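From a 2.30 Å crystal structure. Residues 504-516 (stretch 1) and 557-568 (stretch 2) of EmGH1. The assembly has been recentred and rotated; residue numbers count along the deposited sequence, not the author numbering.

Stretch 1 504-516: VQADPARNRRLIA
Stretch 2, residues 557-568: LIGEQNELAEAL

The strongest polar link between the two stretches is the salt bridge of R512 with E563. The CA-to-CB bond of R512 points sideways to stretch 2 (chi1 m, chi2 t, chi3 t, chi4 88°), but the end of the chain comes nearer and brings the guanidinium to E563, which is nearly extended (chi1 t, chi2 t, chi3 -22°). The carboxylate meets the guanidinium at its edge, near its plane, so two hydrogen bonds form side by side: R512 NE to E563 OE2 at 3.0 Å and R512 NH1 to E563 OE1 at 3.2 Å. Arginine suits this exposed flank because it has both the reach and the paired donors; the charge and two oxygens of E563 match it.

The second anchor is more enclosed. Buried N511 (chi1 -87°, chi2 -28°) points toward stretch 2, and its amide supplies the donor, ND2 to E560 OE1 at 2.8 Å. E560 is folded rather than extended (chi1 m, chi2 p, chi3 56°), which lays its carboxylate beside the start of the first helix, with OE1 3.7 Å from P508 CA. One water donates to both E560 OE1 (2.6 Å) and A506 O (2.9 Å), and accepts a weak bond from Q505 NE2 (3.2 Å). A carboxylate suits E560 because one oxygen accepts from both N511 and the water, which the amide of Q505 can also reach.

The backbone sets up these contacts. Residues 504-507 are extended, with phi/psi near -70/148 at Q505 and A506; helix 508-516 follows. D507 (chi1 t) caps it, OD2 accepting from R510 N at 3.1 Å, and P508, with phi -60°, fits the first turn, where its missing amide hydrogen costs no helical bond. In stretch 2, a type II' turn from I558 to Q561 leads into helix 561-568, with E560 at the N-cap position. G559 has phi/psi 78/-133, a positive phi that favours glycine. Its CA lies 3.8 Å from Q505 NE2, at the end of a side chain with chi1 t and chi2 t. Q561 (chi1 m, chi2 t) points away and braces the turn, NE2 donating to I558 O at 3.1 Å.

The helices run nearly parallel, at a signed crossing angle of -19° with axes 10.0 Å apart at closest approach. In register, P508 CA and E560 CA are 6.8 Å apart, and I515 CA and L564 CA 5.6 Å.

Further along, packing becomes apolar around buried I515 (chi1 m, chi2 t). Its CG1 lies 3.8 Å from L564 CB, its CG2 3.8 Å from A567 CB, and its CD1 3.7 Å from L564 N. The branched isoleucine reaches E560, E563, L564 and A567; its CD1 lies 3.9 Å from E563 CG. A567 points toward the first helix, and its methyl carbon CB packs against I515 CG2, while L564 (chi1 t, chi2 p) points sideways. In all, 488 Å² is buried, summed over both sides.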

# COMPACT_ATOMS: atom_id res chain seq x y z
N VAL A 504 26.64 -7.43 -7.34
CA VAL A 504 26.02 -8.57 -8.00
C VAL A 504 25.75 -9.66 -6.96
O VAL A 504 26.49 -9.81 -5.98
CB VAL A 504 26.88 -9.11 -9.16
CG1 VAL A 504 27.40 -7.96 -10.00
CG2 VAL A 504 28.04 -9.91 -8.65
N GLN A 505 24.68 -10.42 -7.16
CA GLN A 505 24.33 -11.46 -6.20
C GLN A 505 25.32 -12.62 -6.28
O GLN A 505 25.87 -12.93 -7.33
CB GLN A 505 22.90 -11.95 -6.45
CG GLN A 505 22.33 -12.75 -5.29
CD GLN A 505 20.89 -13.16 -5.54
OE1 GLN A 505 20.26 -12.68 -6.48
NE2 GLN A 505 20.37 -14.04 -4.69
N ALA A 506 25.54 -13.27 -5.14
CA ALA A 506 26.52 -14.34 -5.09
C ALA A 506 26.06 -15.53 -5.93
O ALA A 506 24.86 -15.78 -6.10
CB ALA A 506 26.76 -14.79 -3.65
N ASP A 507 27.03 -16.27 -6.47
CA ASP A 507 26.73 -17.38 -7.37
C ASP A 507 26.19 -18.57 -6.58
O ASP A 507 26.82 -19.00 -5.60
CB ASP A 507 27.97 -17.78 -8.16
CG ASP A 507 27.74 -19.02 -9.00
OD1 ASP A 507 26.68 -19.12 -9.65
OD2 ASP A 507 28.61 -19.91 -9.01
N PRO A 508 25.03 -19.12 -6.95
CA PRO A 508 24.49 -20.27 -6.21
C PRO A 508 25.40 -21.49 -6.22
O PRO A 508 25.53 -22.15 -5.17
CB PRO A 508 23.16 -20.55 -6.92
CG PRO A 508 22.79 -19.25 -7.53
CD PRO A 508 24.07 -18.61 -7.94
N ALA A 509 26.03 -21.83 -7.35
CA ALA A 509 26.86 -23.03 -7.40
C ALA A 509 28.09 -22.90 -6.51
O ALA A 509 28.45 -23.84 -5.79
CB ALA A 509 27.29 -23.34 -8.84
N ARG A 510 28.74 -21.73 -6.53
CA ARG A 510 29.84 -21.51 -5.60
C ARG A 510 29.36 -21.61 -4.16
O ARG A 510 30.02 -22.22 -3.32
CB ARG A 510 30.49 -20.15 -5.88
CG ARG A 510 31.43 -19.69 -4.78
CD ARG A 510 32.33 -18.54 -5.22
NE ARG A 510 33.16 -18.07 -4.09
CZ ARG A 510 34.26 -18.69 -3.67
NH1 ARG A 510 34.68 -19.80 -4.27
NH2 ARG A 510 34.95 -18.21 -2.64
N ASN A 511 28.18 -21.06 -3.88
CA ASN A 511 27.63 -21.11 -2.52
C ASN A 511 27.37 -22.55 -2.08
O ASN A 511 27.58 -22.89 -0.91
CB ASN A 511 26.35 -20.29 -2.44
CG ASN A 511 26.60 -18.82 -2.14
OD1 ASN A 511 27.58 -18.45 -1.50
ND2 ASN A 511 25.69 -17.97 -2.59
N ARG A 512 26.88 -23.40 -2.98
CA ARG A 512 26.66 -24.80 -2.62
C ARG A 512 27.97 -25.49 -2.24
O ARG A 512 28.01 -26.24 -1.26
CB ARG A 512 25.99 -25.54 -3.77
CG ARG A 512 24.69 -24.89 -4.14
CD ARG A 512 23.69 -25.83 -4.74
NE ARG A 512 22.38 -25.26 -4.47
CZ ARG A 512 21.76 -24.39 -5.26
NH1 ARG A 512 20.57 -23.91 -4.92
NH2 ARG A 512 22.33 -24.00 -6.41
N ARG A 513 29.04 -25.24 -3.00
CA ARG A 513 30.35 -25.77 -2.62
C ARG A 513 30.77 -25.23 -1.26
O ARG A 513 31.29 -25.98 -0.42
CB ARG A 513 31.39 -25.43 -3.69
CG ARG A 513 31.01 -25.95 -5.07
CD ARG A 513 32.20 -25.90 -6.03
NE ARG A 513 32.58 -24.53 -6.40
CZ ARG A 513 32.07 -23.85 -7.42
NH1 ARG A 513 32.48 -22.61 -7.68
NH2 ARG A 513 31.14 -24.41 -8.20
N LEU A 514 30.53 -23.93 -1.00
CA LEU A 514 30.91 -23.37 0.29
C LEU A 514 30.08 -23.97 1.41
O LEU A 514 30.56 -24.09 2.54
CB LEU A 514 30.78 -21.85 0.27
CG LEU A 514 31.77 -21.09 -0.62
CD1 LEU A 514 31.29 -19.65 -0.85
CD2 LEU A 514 33.19 -21.12 -0.01
N ILE A 515 28.83 -24.35 1.12
CA ILE A 515 27.99 -24.99 2.13
C ILE A 515 28.55 -26.36 2.50
O ILE A 515 28.69 -26.70 3.68
CB ILE A 515 26.54 -25.09 1.64
CG1 ILE A 515 25.86 -23.72 1.67
CG2 ILE A 515 25.77 -26.10 2.47
CD1 ILE A 515 24.54 -23.70 0.91
N ALA A 516 28.86 -27.17 1.48
CA ALA A 516 29.49 -28.47 1.71
C ALA A 516 30.76 -28.34 2.56
O ALA A 516 30.96 -29.10 3.52
CB ALA A 516 29.81 -29.14 0.37
N LEU A 557 15.47 -14.22 4.09
CA LEU A 557 16.91 -14.24 3.87
C LEU A 557 17.21 -14.48 2.40
O LEU A 557 16.69 -15.42 1.79
CB LEU A 557 17.57 -15.34 4.70
CG LEU A 557 17.30 -15.20 6.19
CD1 LEU A 557 18.06 -16.29 6.92
CD2 LEU A 557 17.74 -13.81 6.63
N ILE A 558 18.03 -13.62 1.83
CA ILE A 558 18.27 -13.67 0.40
C ILE A 558 19.21 -14.82 0.08
O ILE A 558 20.08 -15.19 0.88
CB ILE A 558 18.82 -12.32 -0.10
CG1 ILE A 558 18.80 -12.27 -1.62
CG2 ILE A 558 20.24 -12.07 0.41
CD1 ILE A 558 18.93 -10.86 -2.14
N GLY A 559 19.00 -15.43 -1.09
CA GLY A 559 19.99 -16.34 -1.66
C GLY A 559 19.98 -17.71 -1.01
O GLY A 559 18.92 -18.33 -0.82
N GLU A 560 21.17 -18.20 -0.67
CA GLU A 560 21.37 -19.58 -0.24
C GLU A 560 21.52 -19.70 1.26
O GLU A 560 21.93 -20.76 1.74
CB GLU A 560 22.59 -20.19 -0.92
CG GLU A 560 22.33 -20.61 -2.36
CD GLU A 560 22.12 -19.41 -3.25
OE1 GLU A 560 23.00 -18.54 -3.29
OE2 GLU A 560 21.05 -19.34 -3.90
N GLN A 561 21.23 -18.64 2.01
CA GLN A 561 21.47 -18.67 3.45
C GLN A 561 20.57 -19.68 4.15
O GLN A 561 20.98 -20.30 5.13
CB GLN A 561 21.26 -17.28 4.04
CG GLN A 561 22.27 -16.22 3.61
CD GLN A 561 21.92 -14.88 4.24
OE1 GLN A 561 22.26 -14.62 5.39
NE2 GLN A 561 21.17 -14.06 3.50
N ASN A 562 19.32 -19.83 3.69
CA ASN A 562 18.45 -20.83 4.31
C ASN A 562 18.96 -22.23 4.01
O ASN A 562 18.97 -23.09 4.90
CB ASN A 562 17.01 -20.68 3.82
CG ASN A 562 16.34 -19.45 4.40
OD1 ASN A 562 16.59 -19.06 5.54
ND2 ASN A 562 15.48 -18.82 3.61
N GLU A 563 19.40 -22.47 2.77
CA GLU A 563 20.07 -23.72 2.43
C GLU A 563 21.21 -24.00 3.39
O GLU A 563 21.29 -25.09 3.98
CB GLU A 563 20.57 -23.67 0.99
CG GLU A 563 20.94 -25.03 0.42
CD GLU A 563 21.19 -25.00 -1.07
OE1 GLU A 563 20.68 -24.07 -1.74
OE2 GLU A 563 21.87 -25.92 -1.57
N LEU A 564 22.09 -23.02 3.59
CA LEU A 564 23.21 -23.20 4.51
C LEU A 564 22.73 -23.52 5.92
O LEU A 564 23.27 -24.41 6.59
CB LEU A 564 24.10 -21.95 4.52
CG LEU A 564 25.10 -21.83 5.68
CD1 LEU A 564 26.24 -22.86 5.56
CD2 LEU A 564 25.64 -20.40 5.78
N ALA A 565 21.69 -22.81 6.38
CA ALA A 565 21.23 -22.99 7.74
C ALA A 565 20.66 -24.38 7.96
O ALA A 565 20.96 -25.04 8.96
CB ALA A 565 20.18 -21.93 8.09
N GLU A 566 19.83 -24.85 7.02
CA GLU A 566 19.27 -26.19 7.17
C GLU A 566 20.34 -27.27 7.06
O GLU A 566 20.24 -28.30 7.74
CB GLU A 566 18.17 -26.40 6.12
CG GLU A 566 17.08 -25.34 6.19
CD GLU A 566 15.90 -25.67 5.30
OE1 GLU A 566 15.86 -25.20 4.14
OE2 GLU A 566 15.02 -26.43 5.78
N ALA A 567 21.38 -27.05 6.25
CA ALA A 567 22.46 -28.03 6.14
C ALA A 567 23.18 -28.19 7.47
O ALA A 567 23.52 -29.31 7.86
CB ALA A 567 23.44 -27.64 5.04
N LEU A 568 23.41 -27.08 8.17
CA LEU A 568 24.11 -27.15 9.46
C LEU A 568 23.20 -27.68 10.56
O LEU A 568 23.65 -28.41 11.45
CB LEU A 568 24.65 -25.76 9.84
CG LEU A 568 25.73 -25.21 8.90
CD1 LEU A 568 26.10 -23.77 9.24
CD2 LEU A 568 26.99 -26.11 8.93
O HOH W 1 22.71 -16.12 -4.11